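Local structure of inorganic pyrophosphatase (Helicobacter pylori, 2BQY) at residues 40-45 against 142-147; 71-76 against 103-108; 136-141 against 148-153. The protein probably hydrolyses inorganic pyrophosphate to two phosphate ions with the help of magnesium, working as a homohexamer. All coordinates share one frame; numbering follows the deposited sequence.

Interaction 1. Residues 40-45 against 142-147; sequences VDRVLY and DLEPNK
The carboxylate of Glu-144 is engaged at both oxygens, one through a water and one by charge, where the two-stranded hairpin of 27-32 and 37-43 approaches the loop between helix 127-139 and strand 149-155. The water accepts from Tyr-45 N at 2.7 Å and lies within hydrogen-bonding distance of Glu-144 OE2 (2.6 Å), one of several acceptors competing for its protons. Glu-144 OE1 meets Arg-42 differently: it sits 3.3 Å above the guanidinium plane, over the centre, 3.4 Å from NE, so the salt bridge rests on charge alone and no N-H points at the oxygen. In Arg-42, predicted to bind substrate, CG lies between the backbone N and the carbonyl carbon (chi1 81°), and the chain bends again at chi3, which turns one face of the guanidinium to Glu-144 OE1. Its NH2 also makes a weak hydrogen bond to Lys-111 O of a neighbouring subunit. The loop carrying Glu-144 reverses in a type II beta turn ending at Lys-147, whose CE approaches Arg-42. Beside the polar group lies an apolar one: Tyr-45 CB touches Leu-143 CB, and Glu-144 CG makes a CH-pi contact, 3.5 Å from the centroid of the Tyr-45 ring and only 2° off its normal.

Interaction 2. Residues 71-76 against 103-108; sequences LVLSDV and KLIALP. With POP (pyrophosphate 2-), chain B.
Three backbone hydrogen bonds tie residues 71-76 to residues 103-108 of strand 99-108. Leu-71 N gives to Leu-104 O at 2.6 Å, and Leu-71 O receives Ala-106 N at 2.8 Å. Leu-71 thus uses both its N-H and its carbonyl, which reach residues on either side of Ile-105, the pattern of a parallel pair. One step further on, Leu-73 N gives to Ala-106 O at 2.9 Å. A CA-H...O contact from Val-72 CA to Ala-106 O adds to the seam.

Around this backbone core the side chains fit closely. Leu-71 CD1 lies 3.6 Å from Lys-103 CB and also approaches Ile-105 CD1. Just past the paired residues, Leu-73 CD1 reaches Ile-105 CG2, while Leu-73 CB packs 3.6 Å from Leu-107 CD2. On the face that carries Ala-106, Val-72 CG1 rests on Pro-108 CD. Beyond the paired residues the chain turns, and Ser-74 OG donates to Val-76 O at 2.8 Å, in the carbonyl plane and on a lone pair.

Helix 127-139 covers the leucine side through Ile-133 and Phe-137, and strand 82-96 flanks 103-108 on its far edge. Lys-103 runs from this core to the ligand: nearly extended up to a bend at its last torsion (chi4 -50°), it places NZ 2.7 Å from pyrophosphate O6. The ammonium is positioned by a salt bridge to Asp-101 and a hydrogen bond to Tyr-54, residues predicted to bind magnesium and substrate respectively. This is the parallel strand pair within the mixed beta sheet of a family I pyrophosphatase, with the active site at the end where Lys-103 emerges.

Interaction 3. Residues 136-141 against 148-153; sequences FFETYK and WVKVKG. With POP (pyrophosphate 2-), chain B.
Helix 127-139 with the residues that follow it and strand 149-155 come close at two points, Glu-138 to Val-149 with CA atoms 5.4 Å apart and Lys-141 to Trp-148 with CA atoms 5.6 Å apart. Phe-136 O accepts from both Thr-139 N and Tyr-140 N.

Glu-138 supplies the hydrogen bond between the segments. With CG opposite the backbone N (chi1 -178°) and a bend at chi2, its carboxylate folds over the strand, and OE1 receives Val-151 N at 2.9 Å on the syn side, 29° out of the carboxylate plane. The other oxygen, OE2, stands 3.0 Å from Val-149 O; two acceptors so close make no bond, and the approach is probably unfavourable unless the acid carries a proton.

Val-149 carries most of the packing. Its CB lies 3.2 Å from Phe-137 O, while CG2 meets Tyr-140 CE1 obliquely and presses tightly on Lys-141 CE. Further along, Val-151 CG2 reaches Phe-137 CB, and Leu-92 of strand 82-96 touches both Val-151 and Phe-137.

Lys-141 crosses Val-149 at about a right angle and, bent at chi3 (-85°), brings NZ 2.8 Å from pyrophosphate O3. A salt bridge to Glu-97 gives the ammonium a second partner, and Glu-97 also takes the N-H of Trp-148. Tyr-140, predicted to bind substrate, has its OH 3.6 Å from the same O3; Lys-141 CG lies over one face of its ring, offset toward the rim. The chemistry implies a helix end whose apolar side seats on the strand while its lysine joins Glu-97 and the pyrophosphate, consistent with a role in holding the anion.

Interactions 2 and 3 approach the pyrophosphate from different parts of the fold: Lys-103 holds one phosphoryl group and Lys-141 the other. Their centres are 18 Å apart, yet they touch through Phe-137, whose CE2 lies 3.5 Å from Leu-71 CD2 and whose CE1 lies 3.7 Å from Lys-103 CD. Interaction 1 joins interaction 3 where Leu-44 CD1 packs 3.9 Å from Phe-136 CZ, and residues 142-147 are the loop linking the two segments of interaction 3. Its Arg-42 side chain is about 5 Å from the pyrophosphate at the nearest atoms. Interactions 1 and 2 do not touch, their nearest atoms being about 11 Å apart.

Interaction 1. Residues 40-45 against 142-147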
# COMPACT_ATOMS: atom_id res chain seq x y z
N VAL A 40 1.68 19.08 -9.90
CA VAL A 40 1.21 18.86 -8.55
C VAL A 40 0.50 20.14 -8.11
O VAL A 40 1.11 21.09 -7.70
CB VAL A 40 2.39 18.60 -7.59
CG1 VAL A 40 1.86 18.40 -6.18
CG2 VAL A 40 3.17 17.38 -8.05
N ASP A 41 -0.82 20.14 -8.21
CA ASP A 41 -1.63 21.31 -7.85
C ASP A 41 -1.71 21.52 -6.35
O ASP A 41 -1.58 22.65 -5.88
CB ASP A 41 -3.03 21.18 -8.45
CG ASP A 41 -3.70 22.52 -8.62
OD1 ASP A 41 -3.12 23.41 -9.29
OD2 ASP A 41 -4.81 22.71 -8.09
N ARG A 42 -1.93 20.44 -5.59
CA ARG A 42 -1.98 20.56 -4.13
C ARG A 42 -2.18 19.26 -3.39
O ARG A 42 -2.58 18.26 -3.97
CB ARG A 42 -3.07 21.52 -3.70
CG ARG A 42 -4.44 20.91 -3.68
CD ARG A 42 -5.49 21.90 -3.18
NE ARG A 42 -5.33 23.22 -3.78
CZ ARG A 42 -4.52 24.16 -3.29
NH1 ARG A 42 -4.39 25.35 -3.89
NH2 ARG A 42 -3.84 23.91 -2.17
N VAL A 43 -1.91 19.29 -2.09
CA VAL A 43 -2.09 18.15 -1.20
C VAL A 43 -3.21 18.56 -0.28
O VAL A 43 -3.13 19.61 0.36
CB VAL A 43 -0.81 17.86 -0.36
CG1 VAL A 43 -1.03 16.65 0.50
CG2 VAL A 43 0.38 17.66 -1.26
N LEU A 44 -4.27 17.75 -0.21
CA LEU A 44 -5.42 18.06 0.62
C LEU A 44 -5.04 18.45 2.05
O LEU A 44 -4.31 17.72 2.72
CB LEU A 44 -6.38 16.87 0.65
CG LEU A 44 -6.99 16.50 -0.70
CD1 LEU A 44 -7.97 15.37 -0.52
CD2 LEU A 44 -7.70 17.71 -1.32
N TYR A 45 -5.52 19.62 2.47
CA TYR A 45 -5.26 20.16 3.80
C TYR A 45 -5.77 19.29 4.93
O TYR A 45 -5.13 19.20 5.98
CB TYR A 45 -5.89 21.56 3.91
CG TYR A 45 -5.10 22.67 3.24
CD1 TYR A 45 -4.43 22.45 2.04
CD2 TYR A 45 -5.07 23.96 3.79
CE1 TYR A 45 -3.75 23.48 1.40
CE2 TYR A 45 -4.39 24.99 3.15
CZ TYR A 45 -3.73 24.75 1.96
OH TYR A 45 -3.04 25.76 1.34
N ASP A 142 -12.44 23.23 3.31
CA ASP A 142 -12.73 23.97 4.54
C ASP A 142 -11.51 24.70 5.10
O ASP A 142 -11.60 25.88 5.48
CB ASP A 142 -13.28 23.04 5.63
CG ASP A 142 -14.66 22.50 5.31
OD1 ASP A 142 -15.26 22.94 4.32
OD2 ASP A 142 -15.16 21.63 6.06
N LEU A 143 -10.37 24.02 5.13
CA LEU A 143 -9.16 24.60 5.69
C LEU A 143 -8.36 25.48 4.74
O LEU A 143 -7.37 26.09 5.15
CB LEU A 143 -8.28 23.49 6.25
CG LEU A 143 -8.92 22.62 7.35
CD1 LEU A 143 -8.18 21.31 7.43
CD2 LEU A 143 -8.93 23.35 8.68
N GLU A 144 -8.79 25.57 3.49
CA GLU A 144 -8.08 26.38 2.51
C GLU A 144 -8.61 27.81 2.51
O GLU A 144 -9.73 28.06 2.09
CB GLU A 144 -8.22 25.77 1.11
CG GLU A 144 -7.43 24.49 0.92
CD GLU A 144 -7.46 24.00 -0.50
OE1 GLU A 144 -7.23 24.84 -1.40
OE2 GLU A 144 -7.68 22.79 -0.72
N PRO A 145 -7.81 28.77 3.00
CA PRO A 145 -8.17 30.19 3.06
C PRO A 145 -8.86 30.73 1.81
O PRO A 145 -8.45 30.44 0.67
CB PRO A 145 -6.84 30.88 3.30
CG PRO A 145 -6.14 29.91 4.17
CD PRO A 145 -6.42 28.58 3.46
N ASN A 146 -9.92 31.51 2.05
CA ASN A 146 -10.68 32.14 0.97
C ASN A 146 -11.20 31.15 -0.10
O ASN A 146 -11.37 31.51 -1.27
CB ASN A 146 -9.83 33.22 0.29
CG ASN A 146 -9.19 34.16 1.28
OD1 ASN A 146 -7.96 34.18 1.42
ND2 ASN A 146 -10.02 34.93 2.00
N LYS A 147 -11.41 29.91 0.31
CA LYS A 147 -11.93 28.89 -0.60
C LYS A 147 -13.09 28.19 0.08
O LYS A 147 -13.08 28.01 1.32
CB LYS A 147 -10.84 27.87 -0.96
CG LYS A 147 -9.74 28.41 -1.84
CD LYS A 147 -8.73 27.32 -2.18
CE LYS A 147 -7.55 27.88 -2.98
NZ LYS A 147 -8.05 28.67 -4.16
O HOH W 1 -7.39 20.74 0.87

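Interaction 2. Residues 71-76 against 103-108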
# COMPACT_ATOMS: atom_id res chain seq x y z
N LEU A 71 -15.84 12.78 -12.68
CA LEU A 71 -15.39 11.79 -11.72
C LEU A 71 -15.67 10.40 -12.27
O LEU A 71 -16.79 10.11 -12.70
CB LEU A 71 -16.13 11.96 -10.39
CG LEU A 71 -15.80 13.18 -9.52
CD1 LEU A 71 -16.39 14.45 -10.12
CD2 LEU A 71 -16.37 12.96 -8.15
N VAL A 72 -14.65 9.55 -12.29
CA VAL A 72 -14.78 8.19 -12.79
C VAL A 72 -14.85 7.21 -11.62
O VAL A 72 -13.86 6.90 -10.98
CB VAL A 72 -13.61 7.81 -13.73
CG1 VAL A 72 -13.81 6.41 -14.28
CG2 VAL A 72 -13.52 8.81 -14.85
N LEU A 73 -16.05 6.72 -11.34
CA LEU A 73 -16.27 5.79 -10.25
C LEU A 73 -15.95 4.35 -10.62
O LEU A 73 -16.26 3.88 -11.71
CB LEU A 73 -17.72 5.89 -9.77
CG LEU A 73 -18.13 7.13 -8.96
CD1 LEU A 73 -17.91 8.39 -9.77
CD2 LEU A 73 -19.58 7.01 -8.56
N SER A 74 -15.31 3.65 -9.68
CA SER A 74 -14.93 2.25 -9.85
C SER A 74 -14.30 1.76 -8.57
O SER A 74 -14.01 2.57 -7.69
CB SER A 74 -13.95 2.07 -11.01
OG SER A 74 -12.70 2.63 -10.72
N ASP A 75 -14.08 0.45 -8.46
CA ASP A 75 -13.48 -0.11 -7.25
C ASP A 75 -11.97 0.12 -7.20
O ASP A 75 -11.38 0.15 -6.12
CB ASP A 75 -13.77 -1.61 -7.13
CG ASP A 75 -15.25 -1.90 -6.90
OD1 ASP A 75 -16.02 -0.96 -6.63
OD2 ASP A 75 -15.64 -3.09 -6.98
N VAL A 76 -11.36 0.28 -8.37
CA VAL A 76 -9.92 0.47 -8.45
C VAL A 76 -9.54 1.92 -8.73
O VAL A 76 -10.33 2.71 -9.23
CB VAL A 76 -9.29 -0.43 -9.55
CG1 VAL A 76 -9.59 -1.91 -9.26
CG2 VAL A 76 -9.82 -0.03 -10.94
N LYS A 103 -19.59 18.89 -12.20
CA LYS A 103 -18.73 17.73 -12.25
C LYS A 103 -19.47 16.49 -12.73
O LYS A 103 -20.32 15.94 -12.02
CB LYS A 103 -18.09 17.48 -10.88
CG LYS A 103 -17.36 18.70 -10.36
CD LYS A 103 -16.39 18.36 -9.29
CE LYS A 103 -15.55 19.59 -8.93
NZ LYS A 103 -14.96 20.24 -10.13
N LEU A 104 -19.15 16.05 -13.94
CA LEU A 104 -19.78 14.86 -14.51
C LEU A 104 -19.47 13.58 -13.73
O LEU A 104 -18.35 13.36 -13.29
CB LEU A 104 -19.33 14.70 -15.96
CG LEU A 104 -19.62 15.86 -16.92
CD1 LEU A 104 -19.01 15.55 -18.30
CD2 LEU A 104 -21.09 16.08 -17.02
N ILE A 105 -20.50 12.75 -13.54
CA ILE A 105 -20.35 11.49 -12.83
C ILE A 105 -20.32 10.40 -13.89
O ILE A 105 -21.30 10.19 -14.61
CB ILE A 105 -21.54 11.25 -11.88
CG1 ILE A 105 -21.70 12.44 -10.93
CG2 ILE A 105 -21.33 9.96 -11.10
CD1 ILE A 105 -20.47 12.78 -10.14
N ALA A 106 -19.20 9.69 -14.00
CA ALA A 106 -19.07 8.64 -15.01
C ALA A 106 -18.53 7.32 -14.47
O ALA A 106 -18.06 7.25 -13.34
CB ALA A 106 -18.18 9.13 -16.13
N LEU A 107 -18.63 6.30 -15.31
CA LEU A 107 -18.17 4.95 -15.00
C LEU A 107 -17.43 4.43 -16.21
O LEU A 107 -17.81 4.71 -17.33
CB LEU A 107 -19.35 4.02 -14.70
CG LEU A 107 -20.08 4.14 -13.36
CD1 LEU A 107 -21.32 3.27 -13.38
CD2 LEU A 107 -19.16 3.70 -12.24
N PRO A 108 -16.35 3.66 -15.99
CA PRO A 108 -15.60 3.13 -17.13
C PRO A 108 -16.49 2.24 -17.99
O PRO A 108 -17.33 1.52 -17.46
CB PRO A 108 -14.44 2.38 -16.47
CG PRO A 108 -15.06 1.92 -15.20
CD PRO A 108 -15.83 3.11 -14.73
P1 POP B . -10.87 23.71 -7.50
O1 POP B . -9.76 23.86 -6.42
O2 POP B . -10.68 24.64 -8.79
O3 POP B . -12.29 23.89 -6.88
O POP B . -10.70 22.12 -8.01
P2 POP B . -11.69 21.47 -9.19
O4 POP B . -11.51 22.31 -10.48
O5 POP B . -11.18 20.05 -9.33
O6 POP B . -13.15 21.56 -8.66

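Interaction 3. Residues 136-141 against 148-153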
# COMPACT_ATOMS: atom_id res chain seq x y z
N PHE A 136 -17.53 14.98 0.64
CA PHE A 136 -16.13 15.23 0.35
C PHE A 136 -15.95 16.64 -0.22
O PHE A 136 -15.12 17.42 0.27
CB PHE A 136 -15.60 14.19 -0.65
CG PHE A 136 -14.21 14.47 -1.13
CD1 PHE A 136 -13.11 14.15 -0.34
CD2 PHE A 136 -13.99 15.07 -2.37
CE1 PHE A 136 -11.79 14.45 -0.78
CE2 PHE A 136 -12.68 15.38 -2.82
CZ PHE A 136 -11.58 15.06 -2.02
N PHE A 137 -16.71 16.94 -1.26
CA PHE A 137 -16.62 18.23 -1.93
C PHE A 137 -17.10 19.38 -1.05
O PHE A 137 -16.58 20.51 -1.12
CB PHE A 137 -17.43 18.20 -3.23
CG PHE A 137 -16.74 17.48 -4.34
CD1 PHE A 137 -15.63 18.04 -4.98
CD2 PHE A 137 -17.20 16.24 -4.76
CE1 PHE A 137 -14.97 17.36 -6.02
CE2 PHE A 137 -16.56 15.56 -5.79
CZ PHE A 137 -15.44 16.12 -6.42
N GLU A 138 -18.08 19.09 -0.21
CA GLU A 138 -18.63 20.09 0.69
C GLU A 138 -17.67 20.45 1.82
O GLU A 138 -17.90 21.43 2.54
CB GLU A 138 -19.94 19.56 1.28
CG GLU A 138 -20.67 20.52 2.21
CD GLU A 138 -21.33 21.71 1.49
OE1 GLU A 138 -22.05 21.47 0.46
OE2 GLU A 138 -21.15 22.89 1.95
N THR A 139 -16.60 19.68 1.99
CA THR A 139 -15.66 19.94 3.08
C THR A 139 -14.17 19.89 2.76
O THR A 139 -13.35 20.40 3.53
CB THR A 139 -15.91 18.95 4.25
OG1 THR A 139 -15.69 17.61 3.79
CG2 THR A 139 -17.34 19.07 4.78
N TYR A 140 -13.80 19.31 1.63
CA TYR A 140 -12.39 19.18 1.28
C TYR A 140 -11.65 20.50 1.09
O TYR A 140 -10.42 20.51 0.90
CB TYR A 140 -12.21 18.28 0.03
CG TYR A 140 -12.38 18.97 -1.31
CD1 TYR A 140 -13.50 19.76 -1.59
CD2 TYR A 140 -11.42 18.81 -2.31
CE1 TYR A 140 -13.66 20.37 -2.83
CE2 TYR A 140 -11.56 19.41 -3.55
CZ TYR A 140 -12.68 20.20 -3.82
OH TYR A 140 -12.83 20.78 -5.06
N LYS A 141 -12.38 21.62 1.15
CA LYS A 141 -11.74 22.93 1.01
C LYS A 141 -11.99 23.82 2.22
O LYS A 141 -11.74 25.01 2.16
CB LYS A 141 -12.20 23.63 -0.27
CG LYS A 141 -11.46 23.18 -1.53
CD LYS A 141 -11.49 24.22 -2.63
CE LYS A 141 -12.73 24.15 -3.48
NZ LYS A 141 -12.81 25.29 -4.47
N TRP A 148 -14.08 27.79 -0.72
CA TRP A 148 -15.27 27.12 -0.18
C TRP A 148 -16.09 26.44 -1.26
O TRP A 148 -15.90 26.68 -2.44
CB TRP A 148 -16.15 28.12 0.59
CG TRP A 148 -16.47 29.36 -0.22
CD1 TRP A 148 -15.70 30.48 -0.36
CD2 TRP A 148 -17.64 29.58 -1.04
NE1 TRP A 148 -16.30 31.38 -1.21
CE2 TRP A 148 -17.49 30.85 -1.65
CE3 TRP A 148 -18.78 28.82 -1.33
CZ2 TRP A 148 -18.45 31.39 -2.52
CZ3 TRP A 148 -19.74 29.34 -2.19
CH2 TRP A 148 -19.56 30.62 -2.79
N VAL A 149 -17.01 25.58 -0.83
CA VAL A 149 -17.88 24.85 -1.73
C VAL A 149 -19.26 24.70 -1.09
O VAL A 149 -19.37 24.48 0.12
CB VAL A 149 -17.31 23.44 -2.04
CG1 VAL A 149 -18.29 22.66 -2.92
CG2 VAL A 149 -15.97 23.56 -2.72
N LYS A 150 -20.30 24.82 -1.91
CA LYS A 150 -21.68 24.65 -1.47
C LYS A 150 -22.42 23.77 -2.46
O LYS A 150 -22.96 24.26 -3.45
CB LYS A 150 -22.35 26.00 -1.30
CG LYS A 150 -22.00 26.67 0.04
CD LYS A 150 -22.13 28.19 0.01
CE LYS A 150 -23.55 28.65 -0.25
NZ LYS A 150 -23.65 30.15 -0.15
N VAL A 151 -22.40 22.47 -2.20
CA VAL A 151 -23.03 21.47 -3.04
C VAL A 151 -24.55 21.60 -3.14
O VAL A 151 -25.24 21.70 -2.13
CB VAL A 151 -22.70 20.05 -2.54
CG1 VAL A 151 -23.36 18.99 -3.45
CG2 VAL A 151 -21.19 19.87 -2.49
N LYS A 152 -25.06 21.60 -4.37
CA LYS A 152 -26.49 21.72 -4.61
C LYS A 152 -27.07 20.32 -4.63
O LYS A 152 -27.97 20.01 -3.86
CB LYS A 152 -26.77 22.40 -5.96
CG LYS A 152 -26.01 23.72 -6.17
CD LYS A 152 -26.38 24.75 -5.12
CE LYS A 152 -25.60 26.04 -5.33
NZ LYS A 152 -25.89 27.05 -4.29
N GLY A 153 -26.53 19.47 -5.50
CA GLY A 153 -27.02 18.10 -5.60
C GLY A 153 -26.65 17.41 -6.91
O GLY A 153 -25.86 17.94 -7.71
P1 POP B . -10.87 23.71 -7.50
O1 POP B . -9.76 23.86 -6.42
O2 POP B . -10.68 24.64 -8.79
O3 POP B . -12.29 23.89 -6.88
O POP B . -10.70 22.12 -8.01
P2 POP B . -11.69 21.47 -9.19
O4 POP B . -11.51 22.31 -10.48
O5 POP B . -11.18 20.05 -9.33
O6 POP B . -13.15 21.56 -8.66